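Local coordinates for oligopeptide ABC transporter OppAIV (Borrelia burgdorferi B31, PDB 4GL8), which probably binds oligopeptides outside the cytoplasmic membrane and delivers them to an ABC transporter for uptake, at residues 246-251 with 265-270; 255-260 with 503-508; 278-283 with 499-504; 284-289 with 514-519. All blocks are in the same frame, centred on the assembly; numbering follows the deposited sequence.

Contact 1: 246-251 with 265-270; sequences NSITAY and NVPPDL
Pro267 is wedged against the first turn of helix 247-255, its ring meeting Ser247, Ile248 and Tyr251. The closest apolar approach is at Tyr251, whose CB lies 3.6 Å from CG of Pro267, the two side chains crossing at about a right angle. With CG anti to the backbone N (chi1 -177°), the Tyr251 ring extends past the proline to Leu270, where its CE2 packs 3.8 Å from Leu270 CD1. Ile248 adds its CD1 methyl, 4.1 Å from Pro267 CB. Ser247 makes the tight backbone contact: its OG sits 3.3 Å from Pro267 CA, while its hydroxyl is hydrogen-bonded to Asp380 of helix 380-397. Helix 247-255 and the loop 265-270, which the chain joins through strand 261-263, pack together within a fold of the solute-binding protein family 5. One water bridges them, donating to Ser247 O at 2.7 Å and to Asn265 O. Further out, Asn246 caps the helix, its OD1 accepting from Thr249 N at 2.9 Å with the donor well above the carbonyl plane. The Asn265 amide lies along the backbone of Ser247, its ND2 held by Asn35 OD1, and Leu274 packs against Tyr251 and Pro267.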
# COMPACT_ATOMS: atom_id res chain seq x y z
N ASN A 246 -7.39 -13.75 -13.39
CA ASN A 246 -8.71 -14.03 -13.94
C ASN A 246 -9.78 -14.20 -12.84
O ASN A 246 -9.97 -15.29 -12.30
CB ASN A 246 -8.61 -15.28 -14.84
CG ASN A 246 -9.87 -15.54 -15.65
OD1 ASN A 246 -11.00 -15.43 -15.15
ND2 ASN A 246 -9.68 -15.90 -16.90
N SER A 247 -10.49 -13.12 -12.52
CA SER A 247 -11.55 -13.15 -11.52
C SER A 247 -12.63 -14.23 -11.79
O SER A 247 -13.18 -14.77 -10.84
CB SER A 247 -12.22 -11.78 -11.38
OG SER A 247 -13.15 -11.52 -12.42
N ILE A 248 -12.91 -14.54 -13.05
CA ILE A 248 -13.90 -15.57 -13.39
C ILE A 248 -13.40 -16.94 -13.01
O ILE A 248 -14.18 -17.77 -12.59
CB ILE A 248 -14.28 -15.59 -14.90
CG1 ILE A 248 -15.02 -14.30 -15.29
CG2 ILE A 248 -15.15 -16.81 -15.25
CD1 ILE A 248 -16.39 -14.14 -14.63
N THR A 249 -12.11 -17.20 -13.18
CA THR A 249 -11.56 -18.49 -12.81
C THR A 249 -11.68 -18.63 -11.30
O THR A 249 -12.21 -19.62 -10.79
CB THR A 249 -10.09 -18.58 -13.20
OG1 THR A 249 -9.97 -18.40 -14.61
CG2 THR A 249 -9.49 -19.92 -12.77
N ALA A 250 -11.19 -17.61 -10.61
CA ALA A 250 -11.32 -17.53 -9.16
C ALA A 250 -12.78 -17.70 -8.69
O ALA A 250 -13.04 -18.42 -7.72
CB ALA A 250 -10.76 -16.20 -8.67
N TYR A 251 -13.72 -17.05 -9.37
CA TYR A 251 -15.10 -17.12 -8.93
C TYR A 251 -15.70 -18.51 -9.15
O TYR A 251 -16.47 -19.00 -8.30
CB TYR A 251 -15.94 -16.06 -9.62
CG TYR A 251 -17.37 -16.02 -9.16
CD1 TYR A 251 -17.67 -15.82 -7.82
CD2 TYR A 251 -18.42 -16.15 -10.06
CE1 TYR A 251 -18.97 -15.77 -7.38
CE2 TYR A 251 -19.73 -16.09 -9.64
CZ TYR A 251 -20.00 -15.89 -8.30
OH TYR A 251 -21.29 -15.84 -7.85
N ASN A 265 -10.49 -9.47 -5.65
CA ASN A 265 -10.50 -9.90 -7.06
C ASN A 265 -11.82 -10.58 -7.49
O ASN A 265 -11.80 -11.69 -8.02
CB ASN A 265 -9.31 -10.84 -7.32
CG ASN A 265 -9.13 -11.19 -8.80
OD1 ASN A 265 -9.31 -10.34 -9.67
ND2 ASN A 265 -8.76 -12.46 -9.09
N VAL A 266 -12.94 -9.92 -7.25
CA VAL A 266 -14.26 -10.46 -7.64
C VAL A 266 -14.65 -10.06 -9.08
O VAL A 266 -14.09 -9.14 -9.64
CB VAL A 266 -15.35 -9.99 -6.68
CG1 VAL A 266 -15.00 -10.43 -5.27
CG2 VAL A 266 -15.55 -8.48 -6.76
N PRO A 267 -15.59 -10.79 -9.69
CA PRO A 267 -15.94 -10.40 -11.06
C PRO A 267 -16.71 -9.08 -11.08
O PRO A 267 -17.84 -9.03 -10.57
CB PRO A 267 -16.82 -11.55 -11.54
CG PRO A 267 -16.43 -12.69 -10.68
CD PRO A 267 -16.15 -12.09 -9.34
N PRO A 268 -16.10 -8.03 -11.65
CA PRO A 268 -16.66 -6.68 -11.62
C PRO A 268 -18.02 -6.60 -12.29
O PRO A 268 -18.85 -5.81 -11.89
CB PRO A 268 -15.62 -5.86 -12.40
CG PRO A 268 -15.02 -6.84 -13.37
CD PRO A 268 -14.91 -8.10 -12.54
N ASP A 269 -18.23 -7.44 -13.31
CA ASP A 269 -19.51 -7.56 -13.99
C ASP A 269 -20.64 -8.21 -13.16
O ASP A 269 -21.80 -8.00 -13.48
CB ASP A 269 -19.34 -8.41 -15.26
CG ASP A 269 -18.81 -7.62 -16.43
OD1 ASP A 269 -18.26 -6.52 -16.22
OD2 ASP A 269 -18.96 -8.11 -17.58
N LEU A 270 -20.30 -9.02 -12.16
CA LEU A 270 -21.34 -9.80 -11.46
C LEU A 270 -21.70 -9.19 -10.11
O LEU A 270 -22.44 -9.77 -9.33
CB LEU A 270 -20.91 -11.26 -11.28
CG LEU A 270 -20.70 -12.04 -12.58
CD1 LEU A 270 -19.97 -13.34 -12.32
CD2 LEU A 270 -22.03 -12.32 -13.27
O HOH W 1 -13.11 -13.74 -8.34

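Contact 2: 255-260 with 503-508; sequences LNDELD and LFRNDK
Asp260 OD1 accepts from two donors, Lys508 NZ and the indole NE1 of Trp509. The lysine nitrogen is 3.0 Å from Asp260 OD1 and meets it nearly along its C-O axis, in a salt bridge. The other oxygen, OD2, is taken by the backbone N of Lys33 in strand 31-35, so both oxygens of this buried carboxylate are engaged and its rotation is fixed. The backbone of Asp260 joins in as well: its O accepts from Arg505 N at 3.0 Å, just beyond the end of strand 492-504.

A second ionic group centres on Arg505. Its NH1 donates to Asp257 OD1 at 2.8 Å, approaching from above the carboxylate plane, with the carboxylate and guanidinium planes 43° apart. Asp257, at positive phi, is the C-prime residue of the Schellman motif that ends helix 247-255, so the bridge ties the helix terminus to the segment following the strand. Asp507 is gripped side-on by the same guanidinium, NE to OD1 and NH2 to OD2, the latter at 2.7 Å, each oxygen using its syn lone pair. Bends at chi2 (-71°) and chi3 (-55°) fold the arginine chain back so that it can serve both aspartates. CD of Lys508 lies over one face of the guanidinium, 3.6 Å above its plane and offset toward the rim. At the edge, a water accepts from NH1 and donates to Leu259 O, linking the arginine to the loop backbone near Asp260.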
# COMPACT_ATOMS: atom_id res chain seq x y z
N LEU A 255 -17.30 -21.06 -6.34
CA LEU A 255 -18.62 -21.68 -6.49
C LEU A 255 -18.58 -23.19 -6.48
O LEU A 255 -19.57 -23.81 -6.16
CB LEU A 255 -19.31 -21.26 -7.79
CG LEU A 255 -19.93 -19.87 -7.89
CD1 LEU A 255 -20.57 -19.71 -9.26
CD2 LEU A 255 -20.96 -19.65 -6.79
N ASN A 256 -17.43 -23.77 -6.84
CA ASN A 256 -17.23 -25.23 -6.82
C ASN A 256 -16.45 -25.70 -5.58
O ASN A 256 -15.84 -26.77 -5.60
CB ASN A 256 -16.51 -25.67 -8.11
CG ASN A 256 -16.55 -27.20 -8.35
OD1 ASN A 256 -17.58 -27.86 -8.22
ND2 ASN A 256 -15.41 -27.74 -8.73
N ASP A 257 -16.46 -24.89 -4.52
CA ASP A 257 -15.92 -25.29 -3.22
C ASP A 257 -14.40 -25.51 -3.24
O ASP A 257 -13.90 -26.33 -2.48
CB ASP A 257 -16.64 -26.57 -2.71
CG ASP A 257 -16.55 -26.77 -1.17
OD1 ASP A 257 -16.31 -25.81 -0.40
OD2 ASP A 257 -16.76 -27.93 -0.72
N GLU A 258 -13.67 -24.80 -4.11
CA GLU A 258 -12.19 -24.95 -4.19
C GLU A 258 -11.43 -23.72 -3.66
O GLU A 258 -10.18 -23.66 -3.69
CB GLU A 258 -11.73 -25.16 -5.63
CG GLU A 258 -12.39 -26.24 -6.47
CD GLU A 258 -12.04 -26.06 -7.97
OE1 GLU A 258 -10.89 -25.68 -8.25
OE2 GLU A 258 -12.90 -26.26 -8.86
N LEU A 259 -12.18 -22.71 -3.24
CA LEU A 259 -11.60 -21.57 -2.54
C LEU A 259 -12.48 -21.23 -1.35
O LEU A 259 -13.69 -21.24 -1.46
CB LEU A 259 -11.46 -20.35 -3.47
CG LEU A 259 -10.39 -20.42 -4.58
CD1 LEU A 259 -10.51 -19.21 -5.49
CD2 LEU A 259 -8.98 -20.47 -4.03
N ASP A 260 -11.86 -20.93 -0.22
CA ASP A 260 -12.56 -20.48 0.95
C ASP A 260 -12.84 -18.99 0.89
O ASP A 260 -13.68 -18.49 1.64
CB ASP A 260 -11.74 -20.83 2.20
CG ASP A 260 -11.50 -22.32 2.32
OD1 ASP A 260 -12.42 -23.02 2.74
OD2 ASP A 260 -10.43 -22.80 1.93
N LEU A 503 -15.30 -12.17 -0.92
CA LEU A 503 -16.11 -13.37 -0.68
C LEU A 503 -15.38 -14.20 0.34
O LEU A 503 -14.17 -14.41 0.22
CB LEU A 503 -16.34 -14.19 -1.96
CG LEU A 503 -17.17 -13.50 -3.05
CD1 LEU A 503 -17.01 -14.21 -4.39
CD2 LEU A 503 -18.64 -13.43 -2.67
N PHE A 504 -16.11 -14.70 1.33
CA PHE A 504 -15.53 -15.48 2.43
C PHE A 504 -16.60 -16.46 2.91
O PHE A 504 -17.73 -16.06 3.17
CB PHE A 504 -15.10 -14.52 3.54
CG PHE A 504 -14.61 -15.17 4.80
CD1 PHE A 504 -13.29 -15.63 4.91
CD2 PHE A 504 -15.43 -15.26 5.90
CE1 PHE A 504 -12.83 -16.20 6.09
CE2 PHE A 504 -14.98 -15.84 7.09
CZ PHE A 504 -13.67 -16.31 7.18
N ARG A 505 -16.23 -17.73 2.99
CA ARG A 505 -17.13 -18.81 3.35
C ARG A 505 -17.42 -18.80 4.86
O ARG A 505 -16.84 -19.59 5.63
CB ARG A 505 -16.53 -20.15 2.90
CG ARG A 505 -16.57 -20.36 1.37
CD ARG A 505 -17.99 -20.60 0.85
NE ARG A 505 -18.66 -21.73 1.52
CZ ARG A 505 -18.53 -23.02 1.20
NH1 ARG A 505 -17.76 -23.43 0.19
NH2 ARG A 505 -19.16 -23.93 1.92
N ASN A 506 -18.29 -17.87 5.27
CA ASN A 506 -18.64 -17.70 6.67
C ASN A 506 -19.52 -18.83 7.24
O ASN A 506 -19.72 -18.89 8.44
CB ASN A 506 -19.26 -16.31 6.96
CG ASN A 506 -20.44 -15.98 6.05
OD1 ASN A 506 -21.14 -16.87 5.58
ND2 ASN A 506 -20.67 -14.70 5.81
N ASP A 507 -20.02 -19.72 6.38
CA ASP A 507 -20.61 -20.99 6.83
C ASP A 507 -19.58 -22.06 7.30
O ASP A 507 -19.96 -23.04 7.95
CB ASP A 507 -21.44 -21.59 5.71
CG ASP A 507 -20.60 -21.92 4.48
OD1 ASP A 507 -19.79 -21.05 4.07
OD2 ASP A 507 -20.73 -23.04 3.96
N LYS A 508 -18.31 -21.89 6.93
CA LYS A 508 -17.23 -22.82 7.30
C LYS A 508 -16.27 -22.21 8.33
O LYS A 508 -15.78 -22.91 9.21
CB LYS A 508 -16.38 -23.17 6.08
CG LYS A 508 -17.03 -24.10 5.07
CD LYS A 508 -16.10 -24.33 3.88
CE LYS A 508 -14.99 -25.36 4.15
NZ LYS A 508 -14.02 -25.49 3.02
O HOH W 2 -16.30 -21.89 -1.71

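Contact 3: 278-283 with 499-504; sequences DDYYSM and SSSYLF
Tyr281 and Tyr502 form a hydrogen-bonded antiparallel pair, with Tyr281 N donating to Tyr502 O at 2.9 Å and Tyr502 N returning the bond to Tyr281 O. Met283 and Ser500 repeat the pattern, although Met283 N reaches Ser500 O at a longer 3.3 Å. At the other end Phe504 N donates to Asp279 O, extending the pairing past the start of strand 280-285. The axes of the strand segments 280-283 and 499-504 come within 4.7 Å, their directions 157° apart, close to antiparallel. Between these bonds, CA-H...O contacts fill the non-hydrogen-bonded pairs, among them Tyr280 CA to Tyr502 O.

Among side-chain polar contacts, the Tyr280 hydroxyl and Ser501 OG share a short hydrogen bond of 2.5 Å, either being a possible donor. Tyr280 has CG anti to its backbone N (chi1 173°), which carries the ring along the sheet toward Ser501, so that OG meets it at the edge, near its plane. Asp279 OD1 is engaged by Tyr254 and Arg277, while OD2 lies 3.6 Å from Leu503 CD2.

Apolar packing divides between the two faces. Leu503 CD2 lies beside Tyr280 on one; on the other, Tyr281 CE1 packs 4.0 Å from Phe504 CB, and the CB atoms of Tyr281 and Tyr502 adjoin.

Trp512 meets this second face, edge-to-face with the rings of Tyr281 and Tyr502. On the first, Tyr280 packs on Leu271 and Leu274 of helix 271-274 and Leu503 on Tyr251 and Tyr254 of helix 247-255. Strand 261-263 also pairs with 492-504, through Ile262 and Leu503.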
# COMPACT_ATOMS: atom_id res chain seq x y z
N ASP A 278 -24.88 -13.91 0.97
CA ASP A 278 -24.64 -13.86 2.39
C ASP A 278 -23.15 -13.97 2.72
O ASP A 278 -22.75 -13.76 3.87
CB ASP A 278 -25.42 -14.98 3.07
CG ASP A 278 -26.95 -14.87 2.82
OD1 ASP A 278 -27.47 -13.77 2.50
OD2 ASP A 278 -27.62 -15.91 2.96
N ASP A 279 -22.34 -14.29 1.71
CA ASP A 279 -20.91 -14.46 1.91
C ASP A 279 -20.12 -13.34 1.25
O ASP A 279 -18.92 -13.46 1.08
CB ASP A 279 -20.46 -15.85 1.43
CG ASP A 279 -20.71 -16.08 -0.05
OD1 ASP A 279 -20.47 -17.23 -0.51
OD2 ASP A 279 -21.13 -15.15 -0.77
N TYR A 280 -20.80 -12.25 0.90
CA TYR A 280 -20.18 -11.07 0.29
C TYR A 280 -20.00 -10.00 1.35
O TYR A 280 -20.89 -9.79 2.19
CB TYR A 280 -21.04 -10.53 -0.85
CG TYR A 280 -20.57 -9.20 -1.44
CD1 TYR A 280 -19.61 -9.16 -2.45
CD2 TYR A 280 -21.11 -7.98 -1.00
CE1 TYR A 280 -19.17 -7.96 -3.00
CE2 TYR A 280 -20.69 -6.78 -1.54
CZ TYR A 280 -19.72 -6.77 -2.54
OH TYR A 280 -19.30 -5.59 -3.06
N TYR A 281 -18.87 -9.32 1.29
CA TYR A 281 -18.51 -8.27 2.22
C TYR A 281 -17.99 -7.08 1.44
O TYR A 281 -17.51 -7.22 0.32
CB TYR A 281 -17.40 -8.72 3.12
CG TYR A 281 -17.74 -9.83 4.08
CD1 TYR A 281 -17.90 -11.15 3.64
CD2 TYR A 281 -17.84 -9.59 5.45
CE1 TYR A 281 -18.18 -12.17 4.52
CE2 TYR A 281 -18.12 -10.62 6.34
CZ TYR A 281 -18.29 -11.91 5.86
OH TYR A 281 -18.55 -12.94 6.73
N SER A 282 -18.08 -5.90 2.04
CA SER A 282 -17.68 -4.68 1.37
C SER A 282 -17.40 -3.63 2.41
O SER A 282 -18.14 -3.51 3.39
CB SER A 282 -18.80 -4.20 0.44
OG SER A 282 -18.36 -3.06 -0.25
N MET A 283 -16.34 -2.87 2.20
CA MET A 283 -16.01 -1.79 3.11
C MET A 283 -15.24 -0.70 2.41
O MET A 283 -14.40 -0.98 1.55
CB MET A 283 -15.16 -2.32 4.27
CG MET A 283 -15.02 -1.31 5.40
SD MET A 283 -14.20 -1.96 6.85
CE MET A 283 -15.54 -2.86 7.64
N SER A 499 -13.52 1.32 -2.21
CA SER A 499 -14.18 0.31 -1.38
C SER A 499 -13.87 -1.06 -1.94
O SER A 499 -14.11 -1.29 -3.10
CB SER A 499 -15.70 0.50 -1.40
OG SER A 499 -16.05 1.73 -0.77
N SER A 500 -13.36 -1.97 -1.12
CA SER A 500 -13.01 -3.29 -1.62
C SER A 500 -14.09 -4.32 -1.36
O SER A 500 -14.83 -4.23 -0.39
CB SER A 500 -11.71 -3.75 -0.98
OG SER A 500 -10.60 -3.17 -1.66
N SER A 501 -14.14 -5.34 -2.20
CA SER A 501 -15.16 -6.38 -2.14
C SER A 501 -14.51 -7.70 -1.76
O SER A 501 -13.35 -7.93 -2.08
CB SER A 501 -15.84 -6.50 -3.51
OG SER A 501 -16.85 -5.51 -3.68
N TYR A 502 -15.22 -8.55 -1.02
CA TYR A 502 -14.67 -9.86 -0.62
C TYR A 502 -15.73 -10.94 -0.63
O TYR A 502 -16.92 -10.66 -0.37
CB TYR A 502 -14.08 -9.82 0.79
CG TYR A 502 -13.21 -8.63 1.10
CD1 TYR A 502 -11.81 -8.76 1.15
CD2 TYR A 502 -13.78 -7.39 1.36
CE1 TYR A 502 -11.01 -7.68 1.44
CE2 TYR A 502 -12.98 -6.29 1.65
CZ TYR A 502 -11.60 -6.44 1.69
OH TYR A 502 -10.81 -5.35 1.98
N LEU A 503 -15.30 -12.17 -0.92
CA LEU A 503 -16.11 -13.37 -0.68
C LEU A 503 -15.38 -14.20 0.34
O LEU A 503 -14.17 -14.41 0.22
CB LEU A 503 -16.34 -14.19 -1.96
CG LEU A 503 -17.17 -13.50 -3.05
CD1 LEU A 503 -17.01 -14.21 -4.39
CD2 LEU A 503 -18.64 -13.43 -2.67
N PHE A 504 -16.11 -14.70 1.33
CA PHE A 504 -15.53 -15.48 2.43
C PHE A 504 -16.60 -16.46 2.91
O PHE A 504 -17.73 -16.06 3.17
CB PHE A 504 -15.10 -14.52 3.54
CG PHE A 504 -14.61 -15.17 4.80
CD1 PHE A 504 -13.29 -15.63 4.91
CD2 PHE A 504 -15.43 -15.26 5.90
CE1 PHE A 504 -12.83 -16.20 6.09
CE2 PHE A 504 -14.98 -15.84 7.09
CZ PHE A 504 -13.67 -16.31 7.18

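Contact 4: 284-289 with 514-519; sequences GINSTS and PNISER
Asn286 N donates to Ile516 O at 2.8 Å with an N-H...O angle of 162°, the one direct hydrogen bond between the segments. The same carbonyl lies close over Ile285, 3.3 Å from its CA, so the backbones are pressed together where the chain turns its corner at Asn286, the centre of an inverse gamma turn.

Side-chain packing flanks this bond. Ile516 lays CG1 and CD1 against the Asn286 amide, CD1 being 3.6 Å from OD1. Ile285 packs on a different part of the turn: its CD1 abuts the carboxyl group of Glu518, 3.7 Å from CD, and its CG2 reaches Asn515 O. Glu518 OE2 also has Tyr502 OH as a polar partner.

The corner separates strand 280-285 from strand 287-293, and the type I turn from Asn515 to Glu518 docks at this bend. Beyond the corner, Ser287 packs on a side chain of the bound peptide, placing the contact beside the ligand site.

Glu518 N donates to Asn515 O to close the turn, and the Asn515 side chain braces the residue after it: OD1 accepts from Arg519 N at 3.0 Å, in the carbonyl plane and on a lone pair. ND2 of Asn515 donates to Arg519 O and to Pro69 O, and Arg519 reaches on to Asp175 in a salt bridge.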
# COMPACT_ATOMS: atom_id res chain seq x y z
N GLY A 284 -15.54 0.54 2.80
CA GLY A 284 -14.68 1.67 2.50
C GLY A 284 -13.31 1.47 3.16
O GLY A 284 -13.24 1.20 4.36
N ILE A 285 -12.23 1.58 2.39
CA ILE A 285 -10.88 1.43 2.97
C ILE A 285 -10.03 2.69 2.79
O ILE A 285 -10.41 3.58 2.04
CB ILE A 285 -10.14 0.19 2.41
CG1 ILE A 285 -10.10 0.20 0.89
CG2 ILE A 285 -10.81 -1.10 2.90
CD1 ILE A 285 -9.09 -0.79 0.31
N ASN A 286 -8.89 2.76 3.48
CA ASN A 286 -7.98 3.89 3.36
C ASN A 286 -7.10 3.74 2.14
O ASN A 286 -5.86 3.62 2.23
CB ASN A 286 -7.13 4.01 4.61
CG ASN A 286 -7.88 4.66 5.76
OD1 ASN A 286 -8.89 5.34 5.56
ND2 ASN A 286 -7.39 4.46 6.97
N SER A 287 -7.72 3.80 0.99
CA SER A 287 -7.03 3.50 -0.24
C SER A 287 -7.67 4.33 -1.34
O SER A 287 -8.87 4.58 -1.28
CB SER A 287 -7.15 2.00 -0.48
OG SER A 287 -6.15 1.56 -1.33
N THR A 288 -6.88 4.81 -2.29
CA THR A 288 -7.35 5.68 -3.34
C THR A 288 -7.09 5.10 -4.72
O THR A 288 -6.16 4.31 -4.92
CB THR A 288 -6.69 7.09 -3.31
OG1 THR A 288 -5.27 7.01 -3.51
CG2 THR A 288 -6.98 7.83 -1.98
N SER A 289 -7.89 5.55 -5.67
CA SER A 289 -7.67 5.31 -7.10
C SER A 289 -7.36 6.65 -7.78
O SER A 289 -8.09 7.63 -7.62
CB SER A 289 -8.88 4.63 -7.73
OG SER A 289 -8.86 4.73 -9.16
N PRO A 514 -13.58 -7.62 7.32
CA PRO A 514 -12.95 -6.44 6.72
C PRO A 514 -12.56 -5.37 7.74
O PRO A 514 -13.21 -5.23 8.79
CB PRO A 514 -14.06 -5.86 5.81
CG PRO A 514 -15.05 -6.97 5.62
CD PRO A 514 -14.95 -7.85 6.82
N ASN A 515 -11.49 -4.63 7.45
CA ASN A 515 -11.19 -3.44 8.21
C ASN A 515 -10.60 -2.34 7.35
O ASN A 515 -10.23 -2.57 6.22
CB ASN A 515 -10.34 -3.78 9.43
CG ASN A 515 -8.93 -4.23 9.07
OD1 ASN A 515 -8.29 -3.69 8.15
ND2 ASN A 515 -8.41 -5.19 9.83
N ILE A 516 -10.49 -1.14 7.90
CA ILE A 516 -10.28 0.06 7.10
C ILE A 516 -8.89 0.12 6.44
O ILE A 516 -8.73 0.76 5.42
CB ILE A 516 -10.62 1.34 7.92
CG1 ILE A 516 -10.66 2.57 6.99
CG2 ILE A 516 -9.60 1.57 9.03
CD1 ILE A 516 -11.41 3.77 7.55
N SER A 517 -7.92 -0.60 7.01
CA SER A 517 -6.56 -0.63 6.49
C SER A 517 -6.19 -1.96 5.83
O SER A 517 -5.04 -2.14 5.45
CB SER A 517 -5.58 -0.37 7.64
OG SER A 517 -5.77 -1.32 8.67
N GLU A 518 -7.15 -2.86 5.68
CA GLU A 518 -6.90 -4.21 5.21
C GLU A 518 -5.75 -4.90 5.93
O GLU A 518 -4.92 -5.55 5.31
CB GLU A 518 -6.67 -4.22 3.67
CG GLU A 518 -7.81 -3.61 2.87
CD GLU A 518 -7.81 -4.05 1.41
OE1 GLU A 518 -6.74 -3.95 0.78
OE2 GLU A 518 -8.87 -4.50 0.89
N ARG A 519 -5.68 -4.75 7.24
CA ARG A 519 -4.62 -5.43 8.01
C ARG A 519 -5.22 -6.72 8.53
O ARG A 519 -5.98 -6.70 9.50
CB ARG A 519 -4.13 -4.55 9.14
CG ARG A 519 -3.05 -3.57 8.72
CD ARG A 519 -2.75 -2.59 9.85
NE ARG A 519 -1.76 -1.59 9.47
CZ ARG A 519 -1.33 -0.60 10.25
NH1 ARG A 519 -1.79 -0.45 11.49
NH2 ARG A 519 -0.44 0.25 9.78

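In the fold
Contact 1 closes first, a short loop in which helix 247-255 and strand 261-263 lead to the segment 265-270. Contact 2 opens inside that loop, at 255-260, and ends far along the chain at 503-508, so the two cross. Contact 3 opens at 278-283, after contact 1 has closed, and returns to the same strand 492-504 as contact 2, sharing Leu503 and Phe504 with it. Contact 4 starts where strand 280-285 ends and closes last, at 514-519, crossing contacts 2 and 3. Strand 492-504 thus joins contacts 2 and 3, helix 247-255 of contact 1 packs against it, and the 514-519 turn of contact 4 meets its neighbouring strand at the corner.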